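PDB 6WBT: cellulase IBT99 from Metagenomes, which probably hydrolyses 6-phospho-alpha-glucosides as a family 4 glycosidase that uses NAD and a manganese ion. Local coordinates for residues 85-88 and 89-93; 94-97 and 98-101; 112-115 and 116-119. All blocks are in the same frame, centred on the assembly; numbering follows the deposited sequence.

Interaction 1. Residues 85-88 and 89-93; sequences QMRV and GGLKM. With NAD (nicotinamide-adenine-dinucleotide), chain G.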
loop_
_atom_site.group_PDB
_atom_site.type_symbol
_atom_site.label_atom_id
_atom_site.label_comp_id
_atom_site.label_asym_id
_atom_site.label_seq_id
_atom_site.Cartn_x
_atom_site.Cartn_y
_atom_site.Cartn_z
ATOM N N GLN A 85 -32.771 -4.677 -15.277
ATOM C CA GLN A 85 -33.188 -3.281 -15.293
ATOM C C GLN A 85 -34.322 -3.088 -14.288
ATOM O O GLN A 85 -35.349 -2.473 -14.577
ATOM C CB GLN A 85 -33.595 -2.846 -16.701
ATOM C CG GLN A 85 -34.634 -3.736 -17.365
ATOM C CD GLN A 85 -35.010 -3.249 -18.749
ATOM O OE1 GLN A 85 -34.256 -2.516 -19.389
ATOM N NE2 GLN A 85 -36.186 -3.651 -19.218
HETATM N N MSE A 86 -34.139 -3.620 -13.085
HETATM C CA MSE A 86 -35.154 -3.531 -12.044
HETATM C C MSE A 86 -35.149 -2.164 -11.373
HETATM O O MSE A 86 -34.139 -1.461 -11.372
HETATM C CB MSE A 86 -34.939 -4.623 -10.992
HETATM C CG MSE A 86 -33.682 -4.432 -10.154
HETATM SE SE MSE A 86 -33.454 -5.798 -8.781
HETATM C CE MSE A 86 -33.269 -7.358 -9.935
ATOM N N ARG A 87 -36.297 -1.791 -10.808
ATOM C CA ARG A 87 -36.434 -0.593 -9.982
ATOM C C ARG A 87 -37.250 -1.008 -8.763
ATOM O O ARG A 87 -38.482 -0.935 -8.779
ATOM C CB ARG A 87 -37.092 0.554 -10.746
ATOM C CG ARG A 87 -37.210 1.837 -9.938
ATOM C CD ARG A 87 -38.007 2.900 -10.673
ATOM N NE ARG A 87 -37.355 3.333 -11.906
ATOM C CZ ARG A 87 -36.471 4.323 -11.975
ATOM N NH1 ARG A 87 -36.127 4.985 -10.878
ATOM N NH2 ARG A 87 -35.929 4.650 -13.139
ATOM N N VAL A 88 -36.557 -1.459 -7.715
ATOM C CA VAL A 88 -37.238 -1.910 -6.508
ATOM C C VAL A 88 -38.027 -0.756 -5.913
ATOM O O VAL A 88 -37.493 0.338 -5.688
ATOM C CB VAL A 88 -36.228 -2.480 -5.502
ATOM C CG1 VAL A 88 -36.949 -2.968 -4.255
ATOM C CG2 VAL A 88 -35.425 -3.607 -6.137
ATOM N N GLY A 89 -39.311 -0.997 -5.655
ATOM C CA GLY A 89 -40.215 0.042 -5.220
ATOM C C GLY A 89 -40.885 0.805 -6.340
ATOM O O GLY A 89 -41.864 1.517 -6.083
ATOM N N GLY A 90 -40.394 0.679 -7.571
ATOM C CA GLY A 90 -40.983 1.356 -8.706
ATOM C C GLY A 90 -40.814 2.867 -8.635
ATOM O O GLY A 90 -40.135 3.419 -7.768
ATOM N N LEU A 91 -41.457 3.538 -9.593
ATOM C CA LEU A 91 -41.465 4.995 -9.599
ATOM C C LEU A 91 -42.270 5.568 -8.441
ATOM O O LEU A 91 -42.124 6.754 -8.126
ATOM C CB LEU A 91 -42.018 5.516 -10.926
ATOM C CG LEU A 91 -41.178 5.229 -12.172
ATOM C CD1 LEU A 91 -41.859 5.777 -13.413
ATOM C CD2 LEU A 91 -39.783 5.814 -12.023
ATOM N N LYS A 92 -43.115 4.752 -7.806
ATOM C CA LYS A 92 -43.867 5.213 -6.643
ATOM C C LYS A 92 -42.939 5.547 -5.481
ATOM O O LYS A 92 -43.109 6.577 -4.819
ATOM C CB LYS A 92 -44.885 4.147 -6.233
ATOM C CG LYS A 92 -45.128 4.048 -4.736
ATOM C CD LYS A 92 -45.670 2.677 -4.367
ATOM C CE LYS A 92 -45.638 2.454 -2.864
ATOM N NZ LYS A 92 -46.031 1.063 -2.506
HETATM N N MSE A 93 -41.955 4.694 -5.222
HETATM C CA MSE A 93 -41.023 4.918 -4.125
HETATM C C MSE A 93 -39.978 5.968 -4.486
HETATM O O MSE A 93 -39.372 6.576 -3.604
HETATM C CB MSE A 93 -40.337 3.611 -3.724
HETATM C CG MSE A 93 -41.218 2.679 -2.912
HETATM SE SE MSE A 93 -41.923 3.546 -1.313
HETATM C CE MSE A 93 -40.243 4.168 -0.542
HETATM P PA NAD G . -39.784 1.205 -14.036
HETATM O O1A NAD G . -40.211 1.491 -12.635
HETATM O O2A NAD G . -40.567 1.821 -15.148
HETATM O O5B NAD G . -39.719 -0.387 -14.244
HETATM C C5B NAD G . -38.906 -1.192 -13.346
HETATM C C4B NAD G . -39.392 -2.620 -13.380
HETATM O O4B NAD G . -38.625 -3.422 -12.442
HETATM C C3B NAD G . -40.867 -2.842 -13.002
HETATM O O3B NAD G . -41.489 -3.671 -13.975
HETATM C C2B NAD G . -40.771 -3.574 -11.659
HETATM O O2B NAD G . -41.902 -4.358 -11.347
HETATM C C1B NAD G . -39.498 -4.375 -11.884
HETATM N N9A NAD G . -38.907 -4.916 -10.665
HETATM C C8A NAD G . -38.876 -4.317 -9.431
HETATM N N7A NAD G . -38.285 -5.041 -8.513
HETATM C C5A NAD G . -37.911 -6.199 -9.178
HETATM C C6A NAD G . -37.246 -7.364 -8.748
HETATM N N6A NAD G . -36.830 -7.558 -7.500
HETATM N N1A NAD G . -37.031 -8.335 -9.666
HETATM C C2A NAD G . -37.455 -8.134 -10.920
HETATM N N3A NAD G . -38.087 -7.084 -11.436
HETATM C C4A NAD G . -38.291 -6.137 -10.506
HETATM O O3 NAD G . -38.245 1.621 -14.205
HETATM P PN NAD G . -37.455 2.398 -15.366
HETATM O O1N NAD G . -37.744 1.738 -16.673
HETATM O O2N NAD G . -37.716 3.862 -15.234
HETATM O O5D NAD G . -35.943 2.088 -14.938
HETATM C C5D NAD G . -35.564 0.702 -14.754
HETATM C C4D NAD G . -34.204 0.640 -14.104
HETATM O O4D NAD G . -33.205 1.070 -15.057
HETATM C C3D NAD G . -34.007 1.549 -12.882
HETATM O O3D NAD G . -33.345 0.828 -11.852
HETATM C C2D NAD G . -33.104 2.641 -13.465
HETATM O O2D NAD G . -32.393 3.400 -12.501
HETATM C C1D NAD G . -32.207 1.800 -14.364
HETATM N N1N NAD G . -31.446 2.625 -15.343
HETATM C C2N NAD G . -30.103 2.824 -15.167
HETATM C C3N NAD G . -29.382 3.611 -16.052
HETATM C C7N NAD G . -27.896 3.741 -15.832
HETATM O O7N NAD G . -27.339 4.805 -16.090
HETATM N N7N NAD G . -27.241 2.673 -15.398
HETATM C C4N NAD G . -30.049 4.226 -17.107
HETATM C C5N NAD G . -31.393 3.989 -17.293
HETATM C C6N NAD G . -32.073 3.185 -16.404
#

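Interaction 2. Residues 94-97 and 98-101; sequences RVKD and EQIC. With G6P (6-O-phosphono-alpha-D-glucopyranose), chain F.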
loop_
_atom_site.group_PDB
_atom_site.type_symbol
_atom_site.label_atom_id
_atom_site.label_comp_id
_atom_site.label_asym_id
_atom_site.label_seq_id
_atom_site.Cartn_x
_atom_site.Cartn_y
_atom_site.Cartn_z
ATOM N N ARG A 94 -39.773 6.178 -5.787
ATOM C CA ARG A 94 -38.805 7.179 -6.221
ATOM C C ARG A 94 -39.275 8.588 -5.881
ATOM O O ARG A 94 -38.487 9.412 -5.402
ATOM C CB ARG A 94 -38.544 7.052 -7.721
ATOM C CG ARG A 94 -37.602 8.113 -8.261
ATOM C CD ARG A 94 -37.328 7.931 -9.741
ATOM N NE ARG A 94 -36.449 8.978 -10.251
ATOM C CZ ARG A 94 -35.991 9.033 -11.497
ATOM N NH1 ARG A 94 -36.327 8.095 -12.371
ATOM N NH2 ARG A 94 -35.195 10.026 -11.866
ATOM N N VAL A 95 -40.556 8.884 -6.119
ATOM C CA VAL A 95 -41.068 10.214 -5.804
ATOM C C VAL A 95 -41.142 10.417 -4.297
ATOM O O VAL A 95 -41.063 11.553 -3.814
ATOM C CB VAL A 95 -42.436 10.442 -6.475
ATOM C CG1 VAL A 95 -42.365 10.095 -7.950
ATOM C CG2 VAL A 95 -43.524 9.633 -5.786
ATOM N N LYS A 96 -41.287 9.334 -3.529
ATOM C CA LYS A 96 -41.308 9.468 -2.078
ATOM C C LYS A 96 -39.912 9.719 -1.525
ATOM O O LYS A 96 -39.763 10.423 -0.519
ATOM C CB LYS A 96 -41.923 8.221 -1.441
ATOM C CG LYS A 96 -42.273 8.394 0.028
ATOM C CD LYS A 96 -43.186 9.593 0.229
ATOM C CE LYS A 96 -43.455 9.849 1.702
ATOM N NZ LYS A 96 -44.279 11.073 1.906
ATOM N N ASP A 97 -38.881 9.162 -2.164
ATOM C CA ASP A 97 -37.513 9.463 -1.757
ATOM C C ASP A 97 -37.156 10.910 -2.066
ATOM O O ASP A 97 -36.523 11.589 -1.248
ATOM C CB ASP A 97 -36.536 8.513 -2.449
ATOM C CG ASP A 97 -36.780 7.061 -2.092
ATOM O OD1 ASP A 97 -37.638 6.797 -1.224
ATOM O OD2 ASP A 97 -36.115 6.185 -2.683
ATOM N N GLU A 98 -37.555 11.401 -3.241
ATOM C CA GLU A 98 -37.237 12.774 -3.618
ATOM C C GLU A 98 -38.002 13.776 -2.761
ATOM O O GLU A 98 -37.476 14.846 -2.433
ATOM C CB GLU A 98 -37.537 12.991 -5.101
ATOM C CG GLU A 98 -36.636 12.203 -6.037
ATOM C CD GLU A 98 -37.138 12.205 -7.467
ATOM O OE1 GLU A 98 -38.369 12.131 -7.666
ATOM O OE2 GLU A 98 -36.304 12.283 -8.393
ATOM N N GLN A 99 -39.239 13.447 -2.385
ATOM C CA GLN A 99 -40.036 14.376 -1.589
ATOM C C GLN A 99 -39.536 14.454 -0.152
ATOM O O GLN A 99 -39.556 15.529 0.459
ATOM C CB GLN A 99 -41.510 13.973 -1.622
ATOM C CG GLN A 99 -42.243 14.399 -2.883
ATOM C CD GLN A 99 -43.724 14.082 -2.829
ATOM O OE1 GLN A 99 -44.554 14.861 -3.298
ATOM N NE2 GLN A 99 -44.063 12.933 -2.257
ATOM N N ILE A 100 -39.090 13.328 0.407
ATOM C CA ILE A 100 -38.587 13.331 1.777
ATOM C C ILE A 100 -37.306 14.152 1.875
ATOM O O ILE A 100 -37.085 14.870 2.856
ATOM C CB ILE A 100 -38.383 11.887 2.273
ATOM C CG1 ILE A 100 -39.735 11.226 2.552
ATOM C CG2 ILE A 100 -37.508 11.853 3.518
ATOM C CD1 ILE A 100 -39.627 9.816 3.085
ATOM N N CYS A 101 -36.452 14.075 0.851
ATOM C CA CYS A 101 -35.215 14.848 0.858
ATOM C C CYS A 101 -35.499 16.343 0.766
ATOM O O CYS A 101 -34.948 17.138 1.537
ATOM C CB CYS A 101 -34.311 14.400 -0.290
ATOM S SG CYS A 101 -33.733 12.693 -0.167
HETATM C C1 G6P F . -28.927 8.460 -17.274
HETATM C C2 G6P F . -28.407 8.043 -15.901
HETATM C C3 G6P F . -29.468 7.275 -15.122
HETATM C C4 G6P F . -30.782 8.047 -15.111
HETATM C C5 G6P F . -31.181 8.381 -16.543
HETATM C C6 G6P F . -32.516 9.115 -16.624
HETATM O O1 G6P F . -29.149 7.294 -18.074
HETATM O O2 G6P F . -27.245 7.221 -16.058
HETATM O O3 G6P F . -29.020 7.064 -13.779
HETATM O O4 G6P F . -31.804 7.258 -14.492
HETATM O O5 G6P F . -30.154 9.177 -17.136
HETATM O O6 G6P F . -33.136 9.192 -15.342
HETATM P P G6P F . -34.685 9.615 -15.231
HETATM O O1P G6P F . -34.737 10.515 -14.021
HETATM O O2P G6P F . -35.420 8.304 -15.083
HETATM O O3P G6P F . -34.955 10.322 -16.538
HETATM O O HOH W 1 -33.824 12.042 -9.554
#

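Interaction 3. Residues 112-115 and 116-119; sequences CGAG and GMTY. With NAD (nicotinamide-adenine-dinucleotide), chain G.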
loop_
_atom_site.group_PDB
_atom_site.type_symbol
_atom_site.label_atom_id
_atom_site.label_comp_id
_atom_site.label_asym_id
_atom_site.label_seq_id
_atom_site.Cartn_x
_atom_site.Cartn_y
_atom_site.Cartn_z
ATOM N N CYS A 112 -28.334 9.973 -6.298
ATOM C CA CYS A 112 -27.389 10.796 -5.556
ATOM C C CYS A 112 -28.061 11.383 -4.324
ATOM O O CYS A 112 -29.238 11.755 -4.363
ATOM C CB CYS A 112 -26.830 11.919 -6.434
ATOM S SG CYS A 112 -25.841 11.340 -7.829
ATOM N N GLY A 113 -27.303 11.468 -3.234
ATOM C CA GLY A 113 -27.828 12.001 -1.994
ATOM C C GLY A 113 -28.550 10.945 -1.176
ATOM O O GLY A 113 -28.334 9.737 -1.322
ATOM N N ALA A 114 -29.428 11.425 -0.291
ATOM C CA ALA A 114 -30.204 10.518 0.548
ATOM C C ALA A 114 -31.192 9.697 -0.269
ATOM O O ALA A 114 -31.501 8.558 0.098
ATOM C CB ALA A 114 -30.936 11.303 1.636
ATOM N N GLY A 115 -31.700 10.253 -1.371
ATOM C CA GLY A 115 -32.618 9.502 -2.208
ATOM C C GLY A 115 -31.956 8.333 -2.907
ATOM O O GLY A 115 -32.588 7.298 -3.126
ATOM N N GLY A 116 -30.687 8.478 -3.263
ATOM C CA GLY A 116 -29.944 7.411 -3.901
ATOM C C GLY A 116 -29.539 6.322 -2.932
ATOM O O GLY A 116 -29.583 5.135 -3.269
HETATM N N MSE A 117 -29.120 6.714 -1.733
HETATM C CA MSE A 117 -28.769 5.756 -0.691
HETATM C C MSE A 117 -29.990 4.952 -0.266
HETATM O O MSE A 117 -29.894 3.755 0.011
HETATM C CB MSE A 117 -28.162 6.476 0.517
HETATM C CG MSE A 117 -26.810 7.106 0.244
HETATM SE SE MSE A 117 -25.979 7.830 1.849
HETATM C CE MSE A 117 -27.229 9.277 2.221
ATOM N N THR A 118 -31.143 5.625 -0.210
ATOM C CA THR A 118 -32.390 4.933 0.098
ATOM C C THR A 118 -32.766 3.970 -1.021
ATOM O O THR A 118 -33.143 2.820 -0.766
ATOM C CB THR A 118 -33.508 5.950 0.330
ATOM O OG1 THR A 118 -33.138 6.827 1.401
ATOM C CG2 THR A 118 -34.806 5.244 0.681
ATOM N N TYR A 119 -32.669 4.429 -2.270
ATOM C CA TYR A 119 -32.896 3.549 -3.411
ATOM C C TYR A 119 -31.886 2.408 -3.440
ATOM O O TYR A 119 -32.210 1.301 -3.883
ATOM C CB TYR A 119 -32.832 4.364 -4.704
ATOM C CG TYR A 119 -33.153 3.597 -5.968
ATOM C CD1 TYR A 119 -34.027 2.518 -5.957
ATOM C CD2 TYR A 119 -32.577 3.960 -7.179
ATOM C CE1 TYR A 119 -34.315 1.820 -7.115
ATOM C CE2 TYR A 119 -32.859 3.271 -8.339
ATOM C CZ TYR A 119 -33.727 2.203 -8.303
ATOM O OH TYR A 119 -34.006 1.517 -9.462
HETATM P PA NAD G . -39.784 1.205 -14.036
HETATM O O1A NAD G . -40.211 1.491 -12.635
HETATM O O2A NAD G . -40.567 1.821 -15.148
HETATM O O5B NAD G . -39.719 -0.387 -14.244
HETATM C C5B NAD G . -38.906 -1.192 -13.346
HETATM C C4B NAD G . -39.392 -2.620 -13.380
HETATM O O4B NAD G . -38.625 -3.422 -12.442
HETATM C C3B NAD G . -40.867 -2.842 -13.002
HETATM O O3B NAD G . -41.489 -3.671 -13.975
HETATM C C2B NAD G . -40.771 -3.574 -11.659
HETATM O O2B NAD G . -41.902 -4.358 -11.347
HETATM C C1B NAD G . -39.498 -4.375 -11.884
HETATM N N9A NAD G . -38.907 -4.916 -10.665
HETATM C C8A NAD G . -38.876 -4.317 -9.431
HETATM N N7A NAD G . -38.285 -5.041 -8.513
HETATM C C5A NAD G . -37.911 -6.199 -9.178
HETATM C C6A NAD G . -37.246 -7.364 -8.748
HETATM N N6A NAD G . -36.830 -7.558 -7.500
HETATM N N1A NAD G . -37.031 -8.335 -9.666
HETATM C C2A NAD G . -37.455 -8.134 -10.920
HETATM N N3A NAD G . -38.087 -7.084 -11.436
HETATM C C4A NAD G . -38.291 -6.137 -10.506
HETATM O O3 NAD G . -38.245 1.621 -14.205
HETATM P PN NAD G . -37.455 2.398 -15.366
HETATM O O1N NAD G . -37.744 1.738 -16.673
HETATM O O2N NAD G . -37.716 3.862 -15.234
HETATM O O5D NAD G . -35.943 2.088 -14.938
HETATM C C5D NAD G . -35.564 0.702 -14.754
HETATM C C4D NAD G . -34.204 0.640 -14.104
HETATM O O4D NAD G . -33.205 1.070 -15.057
HETATM C C3D NAD G . -34.007 1.549 -12.882
HETATM O O3D NAD G . -33.345 0.828 -11.852
HETATM C C2D NAD G . -33.104 2.641 -13.465
HETATM O O2D NAD G . -32.393 3.400 -12.501
HETATM C C1D NAD G . -32.207 1.800 -14.364
HETATM N N1N NAD G . -31.446 2.625 -15.343
HETATM C C2N NAD G . -30.103 2.824 -15.167
HETATM C C3N NAD G . -29.382 3.611 -16.052
HETATM C C7N NAD G . -27.896 3.741 -15.832
HETATM O O7N NAD G . -27.339 4.805 -16.090
HETATM N N7N NAD G . -27.241 2.673 -15.398
HETATM C C4N NAD G . -30.049 4.226 -17.107
HETATM C C5N NAD G . -31.393 3.989 -17.293
HETATM C C6N NAD G . -32.073 3.185 -16.404
#

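Interaction 1. Residues 85-88 and 89-93
R87 and L91 meet with the leucine methyl CD2 lying over one face of the guanidinium, displaced toward its rim and 3.5 Å from NE. The nicotinamide ribose of NAD takes the opposite face, C3D again sitting toward the rim, so the flat group is held between a hydrocarbon branch and a sugar carbon. Its edge does the polar work. NE sends a nearly straight bond of 3.0 Å (168°) to the bridging oxygen O3 of the pyrophosphate, which lies in the guanidinium plane, while NH2 divides between O2N at 2.9 Å and O5D at 3.1 Å. The geometry follows from the chain: CG stands anti to the backbone N, and a bend about CD–CG (chi3 -64°) swings the guanidinium across to the phosphates. NH1 turns the other way and forms a salt bridge with E110. In this Rossmann-type domain the segment leaves the end of parallel strand 81-84 and runs into helix 90-103, and a type II turn from R87 to G90 makes the passage, closed by G90 N to R87 O at 2.8 Å. G89 fills the third position of that turn with positive phi (88°), where a CB would collide with V88 O. An alanine in place of R87 is likely to leave the pyrophosphate without these three bonds, E110 without the arginine of its salt bridge and L91 CD2 without the flat group it packs on. The backbone holds the cofactor too. R87 N donates to O4B of the adenosine ribose at 3.3 Å, and M86 O accepts from the hydroxyl O3D of the other ribose. M86, modelled as selenomethionine, runs across a face of the adenine, its CB 3.7 Å from C4A of NAD and its selenium near N6A.

Interaction 2. Residues 94-97 and 98-101
R94 and E98 lie one turn apart on helix 90-103, an i to i+4 ion pair in the Rossmann-type domain of this family 4 glycosidase. The pair is long, with NE of R94 3.8 Å from OE2 of E98, and the two flat groups are turned 54° against each other, so the planes are well away from coplanar. R94 is fully extended, CG opposite the backbone N (chi1 177°), and this carries its guanidinium out to the phosphate of glucose-6-phosphate. There NH1 donates an almost straight bond of 2.9 Å (176°) to O2P, and the phosphorus lies in the guanidinium plane, at its edge. R286 and R294 also hydrogen-bond glucose-6-phosphate, consistent with a pocket made for its anion. E98 in turn is fixed at OE1, which accepts from G287 N and T285 OG1, while OE2 is the oxygen nearer R94 NE. The close part of the contact is the helix backbone and the buried flank. E98 N reaches R94 O at 3.1 Å, Q99 N reaches V95 O at 3.0 Å, and the same pattern carries on to I100 and C101. On that flank D97 forms a salt bridge with R122 of helix 114-136, I100 packs against L427 and M431 of helix 421-434, and C101 sits against A114. The solvent side is looser. K96 is exposed, and its aliphatic part merely crosses over I100, CE coming within 4.1 Å of CG1; no polar bond ties the two side chains together. At the phosphate end a water joins what the long ion pair leaves apart: it donates to OE2 of E98 at 2.7 Å and accepts only a weak bond, 3.4 Å, from NH2 of R94.

Interaction 3. Residues 112-115 and 116-119
The carbonyl oxygen of A114 is gripped twice by T118, one turn further along helix 114-136. The amide N donates from 3.0 Å and the hydroxyl OG1 from 2.7 Å, and the two arrive from opposite faces of the carbonyl plane, each tilted about 30° out of it. OG1 can do this because it stands beside its own backbone N (chi1 -58°), where a threonine hydroxyl on a helix folds back to the carbonyl four residues earlier. That bond satisfies the hydroxyl within a buried turn, with the T118 side chain packing on F412 and M431. The helix starts just before. G113, at the N-cap, has no side chain of its own to offer a cap; its O takes M117 N at 3.2 Å and, weakly, G116 N. Two of the glycines here have a steric reason: a CB on G116 would run into C112 N, and one on G113 would press against the carbonyl before it. M117 adds apolar packing, a selenomethionine whose bent chain brings CE to 4.3 Å from A114 CB, and which continues onto F412, C392 and L396 of helices 405-414 and 380-402. The ring of Y119 reaches away from this turn into the NAD pocket. With CG opposite its backbone N (chi1 -176°), the ring extends from the helix until OH donates to O3D of the nicotinamide ribose at 2.6 Å, the sugar oxygen lying at the ring edge, in its plane. P150 and R87 touch the same side chain. Since O3D itself donates to M86 O, the hydroxyl accepts from the tyrosine and gives to a carbonyl, a donor-acceptor arrangement that probably fixes how this ribose is turned in its site.

In the fold
The three contacts follow one another in the chain and meet around one bound pair, NAD and glucose-6-phosphate. Interactions 1 and 2 share helix 90-103, their centres about 12 Å apart, and R87 NH1 lies 3.4 Å from R94 CD. R87, in the loop, serves the pyrophosphate of NAD and R94, seven residues later on the helix, the sugar phosphate. Interaction 3 approaches the cofactor from helix 114-136. Its Y119 OH comes to 3.3 Å from R87 CG, tying 116-119 to 85-88 beside the nicotinamide ribose. Interactions 2 and 3 sit closest, about 9 Å between centres, where C101 SG packs 3.6 Å from A114 CB, away from the ligands.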